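Side-chain contacts in catechol 1,2-dioxygenase (Acinetobacter sp., PDB 1DMH), which catalyses the iron(III)-dependent intradiol cleavage of catechol by dioxygen to cis,cis-muconate, the first step of catechol breakdown in the beta-ketoadipate pathway: residues P247-D252 against G260-A265; I241-D246 against A284-D289; D89-A94 against V299-V304. One frame throughout, in Å; residues are numbered along the deposited sequence.

Contact 1: residues P247-D252 against G260-A265; sequences PYTYDD and GLVVDA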
loop_
_atom_site.group_PDB
_atom_site.type_symbol
_atom_site.label_atom_id
_atom_site.label_comp_id
_atom_site.label_asym_id
_atom_site.label_seq_id
_atom_site.Cartn_x
_atom_site.Cartn_y
_atom_site.Cartn_z
ATOM N N PRO A 247 11.238 -29.630 -0.056
ATOM C CA PRO A 247 10.088 -29.752 0.841
ATOM C C PRO A 247 8.937 -28.863 0.433
ATOM O O PRO A 247 7.792 -29.140 0.765
ATOM C CB PRO A 247 10.653 -29.302 2.187
ATOM C CG PRO A 247 12.092 -29.636 2.069
ATOM C CD PRO A 247 12.383 -29.113 0.702
ATOM N N TYR A 248 9.246 -27.783 -0.273
ATOM C CA TYR A 248 8.220 -26.845 -0.675
ATOM C C TYR A 248 7.860 -26.878 -2.138
ATOM O O TYR A 248 7.160 -25.990 -2.632
ATOM C CB TYR A 248 8.640 -25.442 -0.267
ATOM C CG TYR A 248 8.699 -25.312 1.225
ATOM C CD1 TYR A 248 7.524 -25.228 1.957
ATOM C CD2 TYR A 248 9.907 -25.339 1.914
ATOM C CE1 TYR A 248 7.534 -25.173 3.343
ATOM C CE2 TYR A 248 9.929 -25.282 3.314
ATOM C CZ TYR A 248 8.729 -25.197 4.018
ATOM O OH TYR A 248 8.688 -25.117 5.394
ATOM N N THR A 249 8.332 -27.913 -2.828
ATOM C CA THR A 249 8.045 -28.052 -4.240
ATOM C C THR A 249 6.571 -27.842 -4.538
ATOM O O THR A 249 6.217 -27.086 -5.424
ATOM C CB THR A 249 8.458 -29.434 -4.746
ATOM O OG1 THR A 249 9.863 -29.586 -4.563
ATOM C CG2 THR A 249 8.143 -29.580 -6.216
ATOM N N TYR A 250 5.701 -28.501 -3.794
ATOM C CA TYR A 250 4.283 -28.354 -4.074
ATOM C C TYR A 250 3.572 -27.546 -3.005
ATOM O O TYR A 250 2.375 -27.727 -2.761
ATOM C CB TYR A 250 3.632 -29.735 -4.226
ATOM C CG TYR A 250 4.308 -30.587 -5.275
ATOM C CD1 TYR A 250 3.994 -30.442 -6.635
ATOM C CD2 TYR A 250 5.335 -31.476 -4.927
ATOM C CE1 TYR A 250 4.689 -31.158 -7.628
ATOM C CE2 TYR A 250 6.040 -32.200 -5.911
ATOM C CZ TYR A 250 5.712 -32.035 -7.255
ATOM O OH TYR A 250 6.415 -32.743 -8.217
ATOM N N ASP A 251 4.305 -26.637 -2.374
ATOM C CA ASP A 251 3.720 -25.840 -1.328
ATOM C C ASP A 251 4.464 -24.521 -1.275
ATOM O O ASP A 251 4.899 -24.054 -0.226
ATOM C CB ASP A 251 3.801 -26.620 -0.011
ATOM C CG ASP A 251 3.126 -25.907 1.140
ATOM O OD1 ASP A 251 2.197 -25.099 0.901
ATOM O OD2 ASP A 251 3.510 -26.189 2.299
ATOM N N ASP A 252 4.597 -23.936 -2.452
ATOM C CA ASP A 252 5.275 -22.663 -2.669
ATOM C C ASP A 252 4.330 -21.539 -2.194
ATOM O O ASP A 252 3.159 -21.548 -2.557
ATOM C CB ASP A 252 5.559 -22.597 -4.171
ATOM C CG ASP A 252 6.201 -21.325 -4.611
ATOM O OD1 ASP A 252 6.692 -20.529 -3.783
ATOM O OD2 ASP A 252 6.231 -21.134 -5.845
ATOM N N GLY A 260 6.118 -30.197 -15.095
ATOM C CA GLY A 260 6.949 -29.967 -16.248
ATOM C C GLY A 260 8.059 -28.999 -15.903
ATOM O O GLY A 260 8.969 -28.826 -16.691
ATOM N N LEU A 261 7.992 -28.355 -14.743
ATOM C CA LEU A 261 9.046 -27.417 -14.353
ATOM C C LEU A 261 9.853 -27.917 -13.147
ATOM O O LEU A 261 10.703 -27.186 -12.611
ATOM C CB LEU A 261 8.463 -26.035 -14.046
ATOM C CG LEU A 261 7.724 -25.332 -15.191
ATOM C CD1 LEU A 261 7.246 -23.962 -14.704
ATOM C CD2 LEU A 261 8.636 -25.199 -16.418
ATOM N N VAL A 262 9.590 -29.154 -12.720
ATOM C CA VAL A 262 10.319 -29.746 -11.590
ATOM C C VAL A 262 11.428 -30.586 -12.212
ATOM O O VAL A 262 11.152 -31.515 -12.957
ATOM C CB VAL A 262 9.388 -30.644 -10.739
ATOM C CG1 VAL A 262 10.164 -31.274 -9.596
ATOM C CG2 VAL A 262 8.214 -29.819 -10.224
ATOM N N VAL A 263 12.675 -30.266 -11.901
ATOM C CA VAL A 263 13.812 -30.959 -12.490
ATOM C C VAL A 263 14.735 -31.622 -11.449
ATOM O O VAL A 263 15.030 -31.039 -10.401
ATOM C CB VAL A 263 14.612 -29.921 -13.361
ATOM C CG1 VAL A 263 15.823 -30.566 -14.027
ATOM C CG2 VAL A 263 13.670 -29.285 -14.406
ATOM N N ASP A 264 15.187 -32.840 -11.740
ATOM C CA ASP A 264 16.091 -33.547 -10.832
ATOM C C ASP A 264 17.523 -33.059 -10.996
ATOM O O ASP A 264 18.015 -32.925 -12.113
ATOM C CB ASP A 264 16.141 -35.056 -11.112
ATOM C CG ASP A 264 14.778 -35.710 -11.114
ATOM O OD1 ASP A 264 14.028 -35.565 -10.123
ATOM O OD2 ASP A 264 14.460 -36.386 -12.123
ATOM N N ALA A 265 18.197 -32.816 -9.884
ATOM C CA ALA A 265 19.600 -32.421 -9.927
ATOM C C ALA A 265 20.359 -33.718 -9.626
ATOM O O ALA A 265 20.369 -34.178 -8.485
ATOM C CB ALA A 265 19.899 -31.384 -8.858
#
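Thr249 meets Val262 through its methyl group, and its hydroxyl, on the other branch, is hydrogen-bonded to Asp246 O, three places back in the chain. The side-chain rotation serves both ends of this arrangement. With chi1 at -61°, OG1 sits beside the backbone N while CG2 is anti to it; this rotation puts OG1 on the Asp246 side and points CG2 at the valine. The two side chains reach toward each other tip to tip, Thr249 CG2 lying 4.0 Å from Val262 CG2. That same valine methyl also takes the second approach, with Val262 CG2 4.0 Å from Tyr250 OH, where the tyrosine and valine side chains cross at about a right angle. Val262 CG2 stands obliquely to the ring. Within the loop, Thr249 CG2 lies 3.4 Å above the plane of the Tyr250 ring, offset toward its rim, so one methyl touches both the aromatic face and the valine.

Thr249 and Tyr250 are the two central residues of a type I beta turn closed by Asp251 N to Tyr248 O at 2.9 Å. This turn belongs to the connection between strands 237-243 and 262-268, which are parallel neighbours in the mixed sheet of the intradiol dioxygenase domain, and Val262 opens the second of them. The buried area is small, 93 Å² over both sides, with three side chains involved and the backbones 7.9 Å apart at Thr249 CA and Val262 CA. Other bonds fix the loop as well: Thr249 O accepts from Thr257 OG1, and Asp252 OD2 takes both Ala256 N and a salt bridge from Arg221, a residue lining the 4-methylcatechol pocket. The side chain of Thr249 itself is about 14 Å from the bound iron(III) ion.

Contact 2: residues I241-D246 against A284-D289; sequences INVAGD and AEMVFD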
loop_
_atom_site.group_PDB
_atom_site.type_symbol
_atom_site.label_atom_id
_atom_site.label_comp_id
_atom_site.label_asym_id
_atom_site.label_seq_id
_atom_site.Cartn_x
_atom_site.Cartn_y
_atom_site.Cartn_z
ATOM N N ILE A 241 12.575 -23.210 -12.989
ATOM C CA ILE A 241 12.584 -24.643 -12.711
ATOM C C ILE A 241 12.763 -24.825 -11.220
ATOM O O ILE A 241 13.394 -24.008 -10.558
ATOM C CB ILE A 241 13.671 -25.428 -13.491
ATOM C CG1 ILE A 241 15.057 -24.818 -13.292
ATOM C CG2 ILE A 241 13.259 -25.501 -14.947
ATOM C CD1 ILE A 241 16.179 -25.543 -14.052
ATOM N N ASN A 242 12.144 -25.883 -10.714
ATOM C CA ASN A 242 12.165 -26.252 -9.307
ATOM C C ASN A 242 13.095 -27.425 -9.118
ATOM O O ASN A 242 13.059 -28.378 -9.900
ATOM C CB ASN A 242 10.771 -26.692 -8.869
ATOM C CG ASN A 242 9.863 -25.556 -8.688
ATOM O OD1 ASN A 242 9.966 -24.851 -7.694
ATOM N ND2 ASN A 242 8.976 -25.320 -9.661
ATOM N N VAL A 243 13.916 -27.369 -8.081
ATOM C CA VAL A 243 14.824 -28.481 -7.819
ATOM C C VAL A 243 13.977 -29.602 -7.190
ATOM O O VAL A 243 13.340 -29.415 -6.140
ATOM C CB VAL A 243 15.978 -28.040 -6.872
ATOM C CG1 VAL A 243 16.860 -29.226 -6.534
ATOM C CG2 VAL A 243 16.796 -26.926 -7.544
ATOM N N ALA A 244 13.948 -30.756 -7.845
ATOM C CA ALA A 244 13.148 -31.867 -7.333
ATOM C C ALA A 244 13.583 -32.283 -5.910
ATOM O O ALA A 244 14.761 -32.210 -5.543
ATOM C CB ALA A 244 13.214 -33.078 -8.322
ATOM N N GLY A 245 12.607 -32.685 -5.104
ATOM C CA GLY A 245 12.900 -33.121 -3.751
ATOM C C GLY A 245 12.751 -32.048 -2.695
ATOM O O GLY A 245 12.716 -32.362 -1.510
ATOM N N ASP A 246 12.659 -30.782 -3.101
ATOM C CA ASP A 246 12.538 -29.710 -2.135
ATOM C C ASP A 246 11.228 -29.891 -1.368
ATOM O O ASP A 246 10.214 -30.265 -1.942
ATOM C CB ASP A 246 12.575 -28.357 -2.843
ATOM C CG ASP A 246 12.659 -27.204 -1.870
ATOM O OD1 ASP A 246 11.687 -26.997 -1.125
ATOM O OD2 ASP A 246 13.696 -26.505 -1.825
ATOM N N ALA A 284 26.524 -31.320 -9.033
ATOM C CA ALA A 284 25.174 -31.698 -9.430
ATOM C C ALA A 284 24.973 -31.282 -10.907
ATOM O O ALA A 284 25.574 -30.312 -11.394
ATOM C CB ALA A 284 24.163 -30.994 -8.539
ATOM N N GLU A 285 24.153 -32.039 -11.627
ATOM C CA GLU A 285 23.856 -31.709 -13.016
ATOM C C GLU A 285 22.340 -31.671 -13.254
ATOM O O GLU A 285 21.604 -32.564 -12.797
ATOM C CB GLU A 285 24.497 -32.716 -13.981
ATOM C CG GLU A 285 24.113 -32.494 -15.445
ATOM C CD GLU A 285 24.724 -33.522 -16.372
ATOM O OE1 GLU A 285 24.730 -34.721 -16.014
ATOM O OE2 GLU A 285 25.178 -33.149 -17.475
ATOM N N MET A 286 21.885 -30.628 -13.947
ATOM C CA MET A 286 20.476 -30.459 -14.312
ATOM C C MET A 286 20.437 -30.129 -15.798
ATOM O O MET A 286 21.229 -29.330 -16.287
ATOM C CB MET A 286 19.810 -29.322 -13.534
ATOM C CG MET A 286 19.743 -29.533 -12.023
ATOM S SD MET A 286 19.000 -28.147 -11.112
ATOM C CE MET A 286 17.325 -28.321 -11.559
ATOM N N VAL A 287 19.540 -30.785 -16.520
ATOM C CA VAL A 287 19.372 -30.546 -17.942
ATOM C C VAL A 287 17.959 -29.972 -18.069
ATOM O O VAL A 287 17.028 -30.509 -17.482
ATOM C CB VAL A 287 19.440 -31.873 -18.752
ATOM C CG1 VAL A 287 19.301 -31.593 -20.245
ATOM C CG2 VAL A 287 20.734 -32.583 -18.468
ATOM N N PHE A 288 17.788 -28.876 -18.791
ATOM C CA PHE A 288 16.442 -28.338 -18.958
ATOM C C PHE A 288 16.359 -27.656 -20.307
ATOM O O PHE A 288 17.066 -26.682 -20.556
ATOM C CB PHE A 288 16.083 -27.331 -17.858
ATOM C CG PHE A 288 14.645 -26.878 -17.915
ATOM C CD1 PHE A 288 13.606 -27.802 -17.782
ATOM C CD2 PHE A 288 14.320 -25.547 -18.155
ATOM C CE1 PHE A 288 12.262 -27.411 -17.893
ATOM C CE2 PHE A 288 12.983 -25.154 -18.267
ATOM C CZ PHE A 288 11.958 -26.099 -18.134
ATOM N N ASP A 289 15.526 -28.208 -21.188
ATOM C CA ASP A 289 15.325 -27.642 -22.526
ATOM C C ASP A 289 14.080 -26.788 -22.483
ATOM O O ASP A 289 13.131 -27.090 -21.743
ATOM C CB ASP A 289 15.081 -28.713 -23.594
ATOM C CG ASP A 289 16.204 -29.702 -23.708
ATOM O OD1 ASP A 289 17.368 -29.343 -23.448
ATOM O OD2 ASP A 289 15.913 -30.837 -24.100
#
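Ile241 and Phe288 run alongside one another in opposing senses, and the isoleucine's CG2 methyl is laid on one face of the phenyl ring. This is a CH-pi contact: Ile241 CG2 lies over the ring centre, the line to it from the centroid only 8° off the normal, although the exact spacing is doubtful. Phe288 presents this face with CG anti to its backbone N (chi1 -173°).

The other branch of Ile241 goes to a different partner. CG1 lies between the backbone N and the carbonyl carbon, chi1 53°, and from there the branch extends so that Ile241 CD1 meets Met286 CE at 3.9 Å, tip to tip. The methionine runs straight to its sulfur and bends at the last bond, which leaves Met286 CE also 4.3 Å from Val243 CG2. One terminal methyl thus touches residues two apart on strand 237-243. The contact is apolar throughout, buries 232 Å² in all, and involves buried residues except for Val243, which is partly exposed.

The nearest backbone pairs run antiparallel, Ile241 CA to Phe288 CA at 8.2 Å and Val243 CA to Met286 CA at 8.8 Å, too far apart for backbone pairing. Strand 262-268 accounts for this gap, since it lies between strands 237-243 and 283-291 in the mixed sheet, parallel to the first and antiparallel to the second. Its Val263 touches Ile241, Met286 and Phe288. The Ile241 side chain is about 11 Å from the bound iron(III) ion. It packs on Tyr227 and on Ile225, a catechol-binding residue, both of strand 220-230, while Leu196 packs on Val243 and Leu134 of strand 133-141 on Met286.

Contact 3: residues D89-A94 against V299-V304; sequences DAEDAA and VDNQVV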
loop_
_atom_site.group_PDB
_atom_site.type_symbol
_atom_site.label_atom_id
_atom_site.label_comp_id
_atom_site.label_asym_id
_atom_site.label_seq_id
_atom_site.Cartn_x
_atom_site.Cartn_y
_atom_site.Cartn_z
ATOM N N ASP A 89 -2.540 -17.996 -19.718
ATOM C CA ASP A 89 -2.720 -19.358 -20.222
ATOM C C ASP A 89 -4.079 -19.534 -20.892
ATOM O O ASP A 89 -4.187 -20.146 -21.962
ATOM C CB ASP A 89 -2.602 -20.391 -19.123
ATOM C CG ASP A 89 -1.190 -20.568 -18.645
ATOM O OD1 ASP A 89 -0.249 -20.220 -19.381
ATOM O OD2 ASP A 89 -1.025 -21.080 -17.533
ATOM N N ALA A 90 -5.114 -18.996 -20.254
ATOM C CA ALA A 90 -6.461 -19.080 -20.800
ATOM C C ALA A 90 -6.502 -18.406 -22.174
ATOM O O ALA A 90 -7.075 -18.945 -23.124
ATOM C CB ALA A 90 -7.455 -18.394 -19.845
ATOM N N GLU A 91 -5.897 -17.225 -22.272
ATOM C CA GLU A 91 -5.879 -16.477 -23.519
ATOM C C GLU A 91 -5.135 -17.253 -24.605
ATOM O O GLU A 91 -5.581 -17.302 -25.747
ATOM C CB GLU A 91 -5.229 -15.135 -23.292
ATOM C CG GLU A 91 -5.428 -14.182 -24.408
ATOM C CD GLU A 91 -4.617 -12.918 -24.211
ATOM O OE1 GLU A 91 -3.365 -12.983 -24.312
ATOM O OE2 GLU A 91 -5.226 -11.858 -23.936
ATOM N N ASP A 92 -4.009 -17.869 -24.254
ATOM C CA ASP A 92 -3.268 -18.673 -25.226
ATOM C C ASP A 92 -4.096 -19.894 -25.662
ATOM O O ASP A 92 -4.112 -20.247 -26.848
ATOM C CB ASP A 92 -1.935 -19.183 -24.661
ATOM C CG ASP A 92 -0.868 -18.106 -24.567
ATOM O OD1 ASP A 92 -1.062 -16.975 -25.055
ATOM O OD2 ASP A 92 0.204 -18.424 -24.006
ATOM N N ALA A 93 -4.760 -20.540 -24.704
ATOM C CA ALA A 93 -5.576 -21.714 -24.989
ATOM C C ALA A 93 -6.657 -21.342 -25.993
ATOM O O ALA A 93 -6.953 -22.103 -26.919
ATOM C CB ALA A 93 -6.210 -22.246 -23.710
ATOM N N ALA A 94 -7.243 -20.165 -25.821
ATOM C CA ALA A 94 -8.288 -19.721 -26.737
ATOM C C ALA A 94 -7.726 -19.468 -28.148
ATOM O O ALA A 94 -8.444 -19.618 -29.136
ATOM C CB ALA A 94 -8.971 -18.456 -26.194
ATOM N N VAL A 299 3.172 -9.841 -33.218
ATOM C CA VAL A 299 3.415 -9.204 -31.922
ATOM C C VAL A 299 3.449 -10.171 -30.742
ATOM O O VAL A 299 2.837 -11.248 -30.773
ATOM C CB VAL A 299 2.345 -8.126 -31.590
ATOM C CG1 VAL A 299 2.355 -7.023 -32.641
ATOM C CG2 VAL A 299 0.971 -8.773 -31.510
ATOM N N ASP A 300 4.179 -9.766 -29.704
ATOM C CA ASP A 300 4.279 -10.558 -28.478
ATOM C C ASP A 300 3.126 -10.091 -27.602
ATOM O O ASP A 300 3.235 -9.069 -26.917
ATOM C CB ASP A 300 5.589 -10.310 -27.731
ATOM C CG ASP A 300 5.766 -11.285 -26.594
ATOM O OD1 ASP A 300 4.738 -11.762 -26.079
ATOM O OD2 ASP A 300 6.902 -11.569 -26.216
ATOM N N ASN A 301 2.030 -10.843 -27.625
ATOM C CA ASN A 301 0.840 -10.458 -26.879
ATOM C C ASN A 301 0.909 -10.661 -25.364
ATOM O O ASN A 301 -0.018 -10.279 -24.645
ATOM C CB ASN A 301 -0.390 -11.196 -27.421
ATOM C CG ASN A 301 -0.274 -12.708 -27.320
ATOM O OD1 ASN A 301 -1.294 -13.413 -27.285
ATOM N ND2 ASN A 301 0.952 -13.221 -27.301
ATOM N N GLN A 302 2.008 -11.214 -24.869
ATOM C CA GLN A 302 2.088 -11.462 -23.441
ATOM C C GLN A 302 3.313 -10.892 -22.702
ATOM O O GLN A 302 3.473 -11.136 -21.510
ATOM C CB GLN A 302 1.919 -12.977 -23.212
ATOM C CG GLN A 302 2.843 -13.914 -24.061
ATOM C CD GLN A 302 4.261 -14.070 -23.492
ATOM O OE1 GLN A 302 5.231 -13.390 -23.894
ATOM N NE2 GLN A 302 4.380 -14.969 -22.531
ATOM N N VAL A 303 4.163 -10.118 -23.380
ATOM C CA VAL A 303 5.321 -9.555 -22.690
ATOM C C VAL A 303 4.817 -8.597 -21.629
ATOM O O VAL A 303 3.840 -7.872 -21.838
ATOM C CB VAL A 303 6.255 -8.630 -23.519
ATOM C CG1 VAL A 303 7.668 -9.083 -23.363
ATOM C CG2 VAL A 303 5.786 -8.472 -24.924
ATOM N N VAL A 304 5.530 -8.550 -20.518
ATOM C CA VAL A 304 5.151 -7.644 -19.461
ATOM C C VAL A 304 6.202 -6.570 -19.250
ATOM O O VAL A 304 7.402 -6.847 -19.132
ATOM C CB VAL A 304 4.919 -8.402 -18.145
ATOM C CG1 VAL A 304 4.574 -7.422 -17.034
ATOM C CG2 VAL A 304 3.798 -9.433 -18.340
#
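Glu91 leaves helix 80-94 with CB directed at the 299-304 loop and approaches Asn301 there. CG is anti to the backbone N (chi1 -167°) and CD continues nearly straight, an extension that carries the carboxylate well off the helix before it meets the loop. At the tip the carboxylate comes to 3.6 Å, measured from Glu91 OE1 to the atom modelled as Asn301 OD1, in an amide that is probably turned over. The carboxylate and amide planes are only 16° apart, and the two side chains lie side by side, pointing opposite ways. Asp92 stands beside them, its OD1 in a salt bridge with Arg235 and its OD2 shared by Arg103 and Asn99.

The loop is shaped by an Asx turn: Gln302 N donates to Asp300 OD1 at 3.0 Å, meeting the oxygen on its anti side and 25° out of the carboxylate plane.

Helix 80-94 is the fifth helix from the N terminus, consistent with its being the last of the five zipper helices, and its Ala90 and Ala94 pack on Val3 of the second subunit. The 299-304 loop follows strand 283-291 and leads to strand 309-310.

In the fold
From the N terminus, the chain first passes 89-94, the end of helix 80-94, whose partner 299-304 lies near the C terminus. Contact 3 therefore closes a loop of 204 residues and ties the N-terminal helices to the tail that follows the mixed sheet of the dioxygenase domain. Inside it, contact 2 closes a loop of 37 residues between 241-246 and 284-289, on strands 237-243 and 283-291. Contact 1 is nested within that, closing just 7 residues ahead of strand 262-268; none of the three cross. Contacts 1 and 2 have centres about 8 Å apart and are joined by probable backbone hydrogen bonds of Asn242 with Leu261 and Val263. Contact 3 stands apart, its centre about 25 and 26 Å from theirs.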